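Local structure of aldehyde dehydrogenase (4H7N) at residues R52-L64 against L172-L186. The protein is probably an NAD+-dependent aldehyde dehydrogenase, oxidising aldehydes to the corresponding carboxylic acids. Residues are numbered along the deposited sequence; the frame is centred on the assembly and turned at random.
Sequences RITTLQQWKQAIL and LLMALNTVPELRDVL
Trp59, on helix 48-64, pushes its indole against helix 169-176 and the chain that follows, illustrating how one aromatic can combine apolar packing with a hydrogen bond at its edge. With CG anti to the backbone N (chi1 -173°), the ring reaches across between Ile63 CD1 of its own helix, over one face, and Leu182 and Leu186 on the other side. There Leu186 CD2 makes a CH-pi contact, 4.1 Å from the centroid of the six-membered ring, while Leu182 CD2, near the rim, packs on Trp59 CB and CG at 3.8 Å. Beyond the ring, Ala62 CB meets Ala175 CB at 3.8 Å and also Thr178 OG1, and Thr55 CG2 presses tightly on Val179 CG1, 3.4 Å away. The polar share is small: Trp59 NE1 gives Leu172 O a weak but nearly straight hydrogen bond (3.4 Å, 165°). Within 172-186, Ala175 O accepts from both Thr178 OG1 and Thr178 N. Glu181, at the margin, pairs with Arg43. Replacing Trp59 by an alanine is likely to open a gap between Ile63 and Leu182 and to leave Leu172 O with its helical donor, Leu176 N, alone. Mostly apolar and buried, the contact joins helix 48-64 to helix 169-176 and the loop leading to strand 186-188 chiefly by shape, with a single weak polar link.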
ATOM      1  N   ARG A  52       2.472 -21.641  14.315  1.00 31.29           N
ATOM      2  CA  ARG A  52       1.273 -20.805  14.273  1.00 29.24           C
ATOM      3  C   ARG A  52       0.128 -21.547  13.627  1.00 29.57           C
ATOM      4  O   ARG A  52      -1.011 -21.432  14.100  1.00 30.22           O
ATOM      5  CB  ARG A  52       1.491 -19.429  13.610  1.00 27.38           C
ATOM      6  CG  ARG A  52       2.423 -18.567  14.430  1.00 28.04           C
ATOM      7  CD  ARG A  52       2.570 -17.154  13.933  1.00 27.77           C
ATOM      8  NE  ARG A  52       3.182 -17.028  12.596  1.00 26.19           N
ATOM      9  CZ  ARG A  52       4.477 -16.891  12.343  1.00 27.19           C
ATOM     10  NH1 ARG A  52       5.369 -16.851  13.313  1.00 26.72           N
ATOM     11  NH2 ARG A  52       4.871 -16.748  11.078  1.00 26.40           N
ATOM     12  N   ILE A  53       0.433 -22.304  12.572  1.00 29.52           N
ATOM     13  CA  ILE A  53      -0.524 -23.210  11.916  1.00 29.48           C
ATOM     14  C   ILE A  53      -1.060 -24.210  12.915  1.00 30.73           C
ATOM     15  O   ILE A  53      -2.265 -24.391  13.009  1.00 29.87           O
ATOM     16  CB  ILE A  53       0.092 -23.923  10.684  1.00 31.03           C
ATOM     17  CG1 ILE A  53       0.374 -22.895   9.586  1.00 30.21           C
ATOM     18  CG2 ILE A  53      -0.866 -24.972  10.103  1.00 32.19           C
ATOM     19  CD1 ILE A  53       1.253 -23.417   8.450  1.00 31.82           C
ATOM     20  N   THR A  54      -0.198 -24.869  13.672  1.00 32.73           N
ATOM     21  CA  THR A  54      -0.709 -25.846  14.653  1.00 34.38           C
ATOM     22  C   THR A  54      -1.739 -25.199  15.587  1.00 34.16           C
ATOM     23  O   THR A  54      -2.791 -25.741  15.830  1.00 33.72           O
ATOM     24  CB  THR A  54       0.453 -26.463  15.428  1.00 36.09           C
ATOM     25  OG1 THR A  54       1.255 -27.174  14.492  1.00 37.07           O
ATOM     26  CG2 THR A  54      -0.015 -27.434  16.556  1.00 39.30           C
ATOM     27  N   THR A  55      -1.407 -24.013  16.074  1.00 33.76           N
ATOM     28  CA  THR A  55      -2.236 -23.273  16.984  1.00 34.07           C
ATOM     29  C   THR A  55      -3.575 -22.900  16.363  1.00 32.78           C
ATOM     30  O   THR A  55      -4.596 -23.084  16.979  1.00 33.28           O
ATOM     31  CB  THR A  55      -1.483 -21.992  17.403  1.00 33.65           C
ATOM     32  OG1 THR A  55      -0.292 -22.365  18.083  1.00 33.75           O
ATOM     33  CG2 THR A  55      -2.261 -21.176  18.326  1.00 34.96           C
ATOM     34  N   LEU A  56      -3.572 -22.390  15.134  1.00 31.29           N
ATOM     35  CA  LEU A  56      -4.813 -22.022  14.464  1.00 30.60           C
ATOM     36  C   LEU A  56      -5.680 -23.260  14.271  1.00 30.01           C
ATOM     37  O   LEU A  56      -6.907 -23.211  14.457  1.00 27.43           O
ATOM     38  CB  LEU A  56      -4.532 -21.335  13.102  1.00 31.20           C
ATOM     39  CG  LEU A  56      -4.458 -19.810  13.114  1.00 35.30           C
ATOM     40  CD1 LEU A  56      -5.759 -19.170  13.551  1.00 38.53           C
ATOM     41  CD2 LEU A  56      -3.412 -19.259  14.036  1.00 37.23           C
ATOM     42  N   GLN A  57      -5.065 -24.387  13.915  1.00 30.31           N
ATOM     43  CA  GLN A  57      -5.844 -25.623  13.789  1.00 33.18           C
ATOM     44  C   GLN A  57      -6.425 -26.078  15.140  1.00 33.24           C
ATOM     45  O   GLN A  57      -7.517 -26.652  15.173  1.00 33.22           O
ATOM     46  CB  GLN A  57      -5.015 -26.755  13.127  1.00 35.06           C
ATOM     47  CG  GLN A  57      -4.725 -26.436  11.645  1.00 35.04           C
ATOM     48  CD  GLN A  57      -5.958 -26.559  10.729  1.00 35.27           C
ATOM     49  OE1 GLN A  57      -6.792 -27.431  10.892  1.00 39.06           O
ATOM     50  NE2 GLN A  57      -6.050 -25.697   9.752  1.00 35.05           N
ATOM     51  N   GLN A  58      -5.686 -25.881  16.231  1.00 33.89           N
ATOM     52  CA  GLN A  58      -6.218 -26.172  17.581  1.00 35.83           C
ATOM     53  C   GLN A  58      -7.428 -25.283  17.867  1.00 34.00           C
ATOM     54  O   GLN A  58      -8.405 -25.753  18.445  1.00 33.22           O
ATOM     55  CB  GLN A  58      -5.186 -25.944  18.707  1.00 37.92           C
ATOM     56  CG  GLN A  58      -4.324 -27.122  19.029  1.00 43.81           C
ATOM     57  CD  GLN A  58      -2.938 -26.788  19.604  1.00 47.76           C
ATOM     58  OE1 GLN A  58      -2.618 -25.646  19.963  1.00 44.96           O
ATOM     59  NE2 GLN A  58      -2.098 -27.836  19.703  1.00 51.33           N
ATOM     60  N   TRP A  59      -7.334 -24.005  17.480  1.00 30.68           N
ATOM     61  CA  TRP A  59      -8.445 -23.053  17.636  1.00 29.25           C
ATOM     62  C   TRP A  59      -9.635 -23.506  16.788  1.00 29.77           C
ATOM     63  O   TRP A  59     -10.774 -23.586  17.292  1.00 29.79           O
ATOM     64  CB  TRP A  59      -8.001 -21.610  17.303  1.00 27.91           C
ATOM     65  CG  TRP A  59      -9.026 -20.577  17.604  1.00 28.08           C
ATOM     66  CD1 TRP A  59      -9.813 -20.514  18.715  1.00 27.70           C
ATOM     67  CD2 TRP A  59      -9.377 -19.464  16.812  1.00 27.85           C
ATOM     68  NE1 TRP A  59     -10.600 -19.435  18.668  1.00 27.10           N
ATOM     69  CE2 TRP A  59     -10.393 -18.778  17.501  1.00 26.02           C
ATOM     70  CE3 TRP A  59      -8.934 -18.967  15.582  1.00 28.45           C
ATOM     71  CZ2 TRP A  59     -10.982 -17.640  17.013  1.00 26.05           C
ATOM     72  CZ3 TRP A  59      -9.519 -17.843  15.093  1.00 27.70           C
ATOM     73  CH2 TRP A  59     -10.550 -17.189  15.802  1.00 26.09           C
ATOM     74  N   LYS A  60      -9.375 -23.908  15.548  1.00 29.46           N
ATOM     75  CA  LYS A  60     -10.422 -24.429  14.696  1.00 32.39           C
ATOM     76  C   LYS A  60     -11.118 -25.663  15.324  1.00 33.23           C
ATOM     77  O   LYS A  60     -12.351 -25.778  15.331  1.00 31.43           O
ATOM     78  CB  LYS A  60      -9.888 -24.810  13.312  1.00 33.67           C
ATOM     79  CG  LYS A  60     -10.998 -25.109  12.331  1.00 36.54           C
ATOM     80  CD  LYS A  60     -10.507 -25.526  10.945  1.00 38.81           C
ATOM     81  CE  LYS A  60     -10.582 -27.019  10.806  1.00 43.76           C
ATOM     82  NZ  LYS A  60      -9.729 -27.563   9.734  1.00 46.33           N
ATOM     83  N   GLN A  61     -10.330 -26.574  15.856  1.00 34.73           N
ATOM     84  CA  GLN A  61     -10.910 -27.721  16.543  1.00 38.12           C
ATOM     85  C   GLN A  61     -11.825 -27.325  17.696  1.00 36.42           C
ATOM     86  O   GLN A  61     -12.905 -27.893  17.835  1.00 34.55           O
ATOM     87  CB  GLN A  61      -9.834 -28.717  17.022  1.00 42.85           C
ATOM     88  CG  GLN A  61      -9.222 -29.508  15.866  1.00 46.44           C
ATOM     89  CD  GLN A  61     -10.289 -30.121  14.949  1.00 50.29           C
ATOM     90  OE1 GLN A  61     -11.257 -30.759  15.418  1.00 54.35           O
ATOM     91  NE2 GLN A  61     -10.132 -29.922  13.648  1.00 49.44           N
ATOM     92  N   ALA A  62     -11.391 -26.387  18.529  1.00 33.58           N
ATOM     93  CA  ALA A  62     -12.201 -25.923  19.643  1.00 34.40           C
ATOM     94  C   ALA A  62     -13.498 -25.263  19.176  1.00 33.27           C
ATOM     95  O   ALA A  62     -14.531 -25.458  19.785  1.00 33.23           O
ATOM     96  CB  ALA A  62     -11.420 -24.962  20.544  1.00 35.43           C
ATOM     97  N   ILE A  63     -13.433 -24.466  18.122  1.00 32.21           N
ATOM     98  CA  ILE A  63     -14.617 -23.840  17.566  1.00 31.08           C
ATOM     99  C   ILE A  63     -15.554 -24.900  17.050  1.00 32.92           C
ATOM    100  O   ILE A  63     -16.764 -24.858  17.309  1.00 33.11           O
ATOM    101  CB  ILE A  63     -14.261 -22.888  16.402  1.00 30.06           C
ATOM    102  CG1 ILE A  63     -13.456 -21.725  16.908  1.00 29.43           C
ATOM    103  CG2 ILE A  63     -15.509 -22.401  15.684  1.00 30.13           C
ATOM    104  CD1 ILE A  63     -12.646 -21.043  15.810  1.00 28.37           C
ATOM    105  N   LEU A  64     -15.022 -25.862  16.323  1.00 32.89           N
ATOM    106  CA  LEU A  64     -15.854 -26.955  15.839  1.00 34.19           C
ATOM    107  C   LEU A  64     -16.519 -27.743  16.953  1.00 36.77           C
ATOM    108  O   LEU A  64     -17.628 -28.243  16.766  1.00 35.78           O
ATOM    109  CB  LEU A  64     -15.010 -27.922  15.012  1.00 37.34           C
ATOM    110  CG  LEU A  64     -14.687 -27.466  13.592  1.00 38.78           C
ATOM    111  CD1 LEU A  64     -13.669 -28.375  12.924  1.00 41.48           C
ATOM    112  CD2 LEU A  64     -15.970 -27.392  12.776  1.00 40.79           C
ATOM    113  N   LEU A 172     -16.378 -17.503  19.947  1.00 26.84           N
ATOM    114  CA  LEU A 172     -15.018 -17.508  19.456  1.00 27.22           C
ATOM    115  C   LEU A 172     -14.023 -17.375  20.610  1.00 28.62           C
ATOM    116  O   LEU A 172     -12.999 -18.078  20.650  1.00 27.75           O
ATOM    117  CB  LEU A 172     -14.764 -16.385  18.465  1.00 25.14           C
ATOM    118  CG  LEU A 172     -15.449 -16.493  17.111  1.00 25.91           C
ATOM    119  CD1 LEU A 172     -14.970 -15.379  16.188  1.00 25.53           C
ATOM    120  CD2 LEU A 172     -15.202 -17.866  16.438  1.00 25.98           C
ATOM    121  N   LEU A 173     -14.329 -16.446  21.518  1.00 28.56           N
ATOM    122  CA  LEU A 173     -13.489 -16.142  22.654  1.00 31.33           C
ATOM    123  C   LEU A 173     -13.394 -17.341  23.599  1.00 31.05           C
ATOM    124  O   LEU A 173     -12.316 -17.709  24.108  1.00 31.88           O
ATOM    125  CB  LEU A 173     -14.004 -14.860  23.336  1.00 32.98           C
ATOM    126  CG  LEU A 173     -13.347 -14.410  24.628  1.00 35.70           C
ATOM    127  CD1 LEU A 173     -11.863 -14.182  24.399  1.00 35.77           C
ATOM    128  CD2 LEU A 173     -14.034 -13.177  25.215  1.00 36.22           C
HETATM  129  N   MSE A 174     -14.510 -18.001  23.806  1.00 31.08           N
HETATM  130  CA  MSE A 174     -14.508 -19.185  24.625  1.00 32.05           C
HETATM  131  C   MSE A 174     -13.611 -20.245  24.009  1.00 31.92           C
HETATM  132  O   MSE A 174     -12.916 -20.972  24.724  1.00 33.01           O
HETATM  133  CB  MSE A 174     -15.946 -19.666  24.800  1.00 33.05           C
HETATM  134  CG  MSE A 174     -16.054 -21.095  25.300  1.00 36.58           C
HETATM  135 SE   MSE A 174     -17.919 -21.587  25.785  0.80 38.45          SE
HETATM  136  CE  MSE A 174     -18.854 -21.498  24.041  1.00 39.06           C
ATOM    137  N   ALA A 175     -13.601 -20.375  22.680  1.00 30.17           N
ATOM    138  CA  ALA A 175     -12.729 -21.393  22.049  1.00 30.36           C
ATOM    139  C   ALA A 175     -11.284 -20.967  22.158  1.00 30.75           C
ATOM    140  O   ALA A 175     -10.367 -21.787  22.366  1.00 31.67           O
ATOM    141  CB  ALA A 175     -13.106 -21.588  20.591  1.00 29.94           C
ATOM    142  N   LEU A 176     -11.088 -19.668  21.968  1.00 31.63           N
ATOM    143  CA  LEU A 176      -9.763 -19.047  21.955  1.00 31.80           C
ATOM    144  C   LEU A 176      -9.022 -19.292  23.276  1.00 34.61           C
ATOM    145  O   LEU A 176      -7.813 -19.584  23.284  1.00 37.60           O
ATOM    146  CB  LEU A 176      -9.898 -17.554  21.681  1.00 30.98           C
ATOM    147  CG  LEU A 176      -8.653 -16.689  21.777  1.00 32.16           C
ATOM    148  CD1 LEU A 176      -7.622 -17.172  20.768  1.00 31.74           C
ATOM    149  CD2 LEU A 176      -8.983 -15.246  21.547  1.00 32.43           C
ATOM    150  N   ASN A 177      -9.742 -19.192  24.387  1.00 36.30           N
ATOM    151  CA  ASN A 177      -9.113 -19.274  25.689  1.00 37.50           C
ATOM    152  C   ASN A 177      -8.645 -20.665  26.040  1.00 38.46           C
ATOM    153  O   ASN A 177      -8.013 -20.820  27.050  1.00 40.28           O
ATOM    154  CB  ASN A 177     -10.040 -18.753  26.791  1.00 39.68           C
ATOM    155  CG  ASN A 177     -10.152 -17.235  26.800  1.00 39.98           C
ATOM    156  OD1 ASN A 177      -9.209 -16.519  26.461  1.00 39.47           O
ATOM    157  ND2 ASN A 177     -11.302 -16.747  27.214  1.00 38.51           N
ATOM    158  N   THR A 178      -8.962 -21.676  25.241  1.00 37.43           N
ATOM    159  CA  THR A 178      -8.384 -23.003  25.417  1.00 37.65           C
ATOM    160  C   THR A 178      -7.074 -23.197  24.645  1.00 37.24           C
ATOM    161  O   THR A 178      -6.451 -24.257  24.742  1.00 37.64           O
ATOM    162  CB  THR A 178      -9.366 -24.119  24.944  1.00 39.00           C
ATOM    163  OG1 THR A 178      -9.506 -24.029  23.529  1.00 38.91           O
ATOM    164  CG2 THR A 178     -10.750 -23.940  25.550  1.00 38.56           C
ATOM    165  N   VAL A 179      -6.630 -22.182  23.905  1.00 37.32           N
ATOM    166  CA  VAL A 179      -5.443 -22.265  23.051  1.00 37.27           C
ATOM    167  C   VAL A 179      -4.392 -21.285  23.544  1.00 39.58           C
ATOM    168  O   VAL A 179      -4.417 -20.097  23.204  1.00 38.19           O
ATOM    169  CB  VAL A 179      -5.797 -21.916  21.610  1.00 36.84           C
ATOM    170  CG1 VAL A 179      -4.556 -21.994  20.748  1.00 37.06           C
ATOM    171  CG2 VAL A 179      -6.870 -22.856  21.090  1.00 35.55           C
ATOM    172  N   PRO A 180      -3.449 -21.766  24.346  1.00 44.48           N
ATOM    173  CA  PRO A 180      -2.691 -20.777  25.124  1.00 46.80           C
ATOM    174  C   PRO A 180      -1.760 -19.901  24.278  1.00 44.42           C
ATOM    175  O   PRO A 180      -1.601 -18.719  24.574  1.00 45.22           O
ATOM    176  CB  PRO A 180      -1.942 -21.636  26.152  1.00 51.33           C
ATOM    177  CG  PRO A 180      -1.887 -23.001  25.526  1.00 52.80           C
ATOM    178  CD  PRO A 180      -3.166 -23.153  24.757  1.00 48.81           C
ATOM    179  N   GLU A 181      -1.255 -20.407  23.166  1.00 40.52           N
ATOM    180  CA  GLU A 181      -0.367 -19.572  22.346  1.00 40.45           C
ATOM    181  C   GLU A 181      -1.082 -18.468  21.528  1.00 36.34           C
ATOM    182  O   GLU A 181      -0.443 -17.570  21.047  1.00 36.75           O
ATOM    183  CB  GLU A 181       0.447 -20.462  21.428  1.00 41.16           C
ATOM    184  CG  GLU A 181       1.307 -21.473  22.193  1.00 44.76           C
ATOM    185  CD  GLU A 181       2.625 -20.898  22.727  1.00 49.93           C
ATOM    186  OE1 GLU A 181       2.841 -19.643  22.726  1.00 45.25           O
ATOM    187  OE2 GLU A 181       3.482 -21.727  23.136  1.00 53.83           O
ATOM    188  N   LEU A 182      -2.397 -18.510  21.407  1.00 33.90           N
ATOM    189  CA  LEU A 182      -3.110 -17.553  20.577  1.00 31.84           C
ATOM    190  C   LEU A 182      -3.844 -16.524  21.396  1.00 32.17           C
ATOM    191  O   LEU A 182      -4.134 -15.429  20.914  1.00 28.92           O
ATOM    192  CB  LEU A 182      -4.095 -18.297  19.716  1.00 32.12           C
ATOM    193  CG  LEU A 182      -4.809 -17.622  18.562  1.00 30.99           C
ATOM    194  CD1 LEU A 182      -3.827 -17.110  17.525  1.00 31.43           C
ATOM    195  CD2 LEU A 182      -5.732 -18.642  17.933  1.00 33.04           C
ATOM    196  N   ARG A 183      -4.144 -16.869  22.643  1.00 31.08           N
ATOM    197  CA  ARG A 183      -5.149 -16.139  23.375  1.00 33.16           C
ATOM    198  C   ARG A 183      -4.628 -14.798  23.852  1.00 31.63           C
ATOM    199  O   ARG A 183      -5.407 -13.939  24.167  1.00 33.03           O
ATOM    200  CB  ARG A 183      -5.662 -16.952  24.593  1.00 38.14           C
ATOM    201  CG  ARG A 183      -4.588 -17.317  25.612  1.00 42.29           C
ATOM    202  CD  ARG A 183      -5.167 -17.827  26.937  1.00 49.14           C
ATOM    203  NE  ARG A 183      -6.087 -16.838  27.516  1.00 53.02           N
ATOM    204  CZ  ARG A 183      -6.765 -16.994  28.645  1.00 59.52           C
ATOM    205  NH1 ARG A 183      -6.637 -18.107  29.375  1.00 62.87           N
ATOM    206  NH2 ARG A 183      -7.575 -16.022  29.045  1.00 62.75           N
ATOM    207  N   ASP A 184      -3.329 -14.590  23.883  1.00 31.62           N
ATOM    208  CA  ASP A 184      -2.833 -13.247  24.157  1.00 32.85           C
ATOM    209  C   ASP A 184      -2.413 -12.446  22.913  1.00 29.95           C
ATOM    210  O   ASP A 184      -2.043 -11.284  23.045  1.00 29.66           O
ATOM    211  CB  ASP A 184      -1.710 -13.313  25.150  1.00 36.61           C
ATOM    212  CG  ASP A 184      -2.179 -13.854  26.496  1.00 40.73           C
ATOM    213  OD1 ASP A 184      -3.204 -13.387  27.039  1.00 44.65           O
ATOM    214  OD2 ASP A 184      -1.521 -14.765  26.982  1.00 43.15           O
ATOM    215  N   VAL A 185      -2.553 -13.013  21.726  1.00 29.72           N
ATOM    216  CA  VAL A 185      -2.285 -12.262  20.492  1.00 29.09           C
ATOM    217  C   VAL A 185      -3.460 -11.996  19.574  1.00 28.65           C
ATOM    218  O   VAL A 185      -3.310 -11.220  18.617  1.00 26.41           O
ATOM    219  CB  VAL A 185      -1.128 -12.851  19.629  1.00 30.77           C
ATOM    220  CG1 VAL A 185       0.177 -12.806  20.409  1.00 31.26           C
ATOM    221  CG2 VAL A 185      -1.441 -14.237  19.112  1.00 29.97           C
ATOM    222  N   LEU A 186      -4.597 -12.651  19.821  1.00 26.98           N
ATOM    223  CA  LEU A 186      -5.833 -12.349  19.151  1.00 25.82           C
ATOM    224  C   LEU A 186      -6.719 -11.786  20.228  1.00 27.87           C
ATOM    225  O   LEU A 186      -7.097 -12.504  21.177  1.00 27.18           O
ATOM    226  CB  LEU A 186      -6.458 -13.608  18.590  1.00 25.58           C
ATOM    227  CG  LEU A 186      -7.842 -13.419  18.023  1.00 24.89           C
ATOM    228  CD1 LEU A 186      -7.919 -12.306  17.004  1.00 24.75           C
ATOM    229  CD2 LEU A 186      -8.315 -14.715  17.389  1.00 25.17           C
TER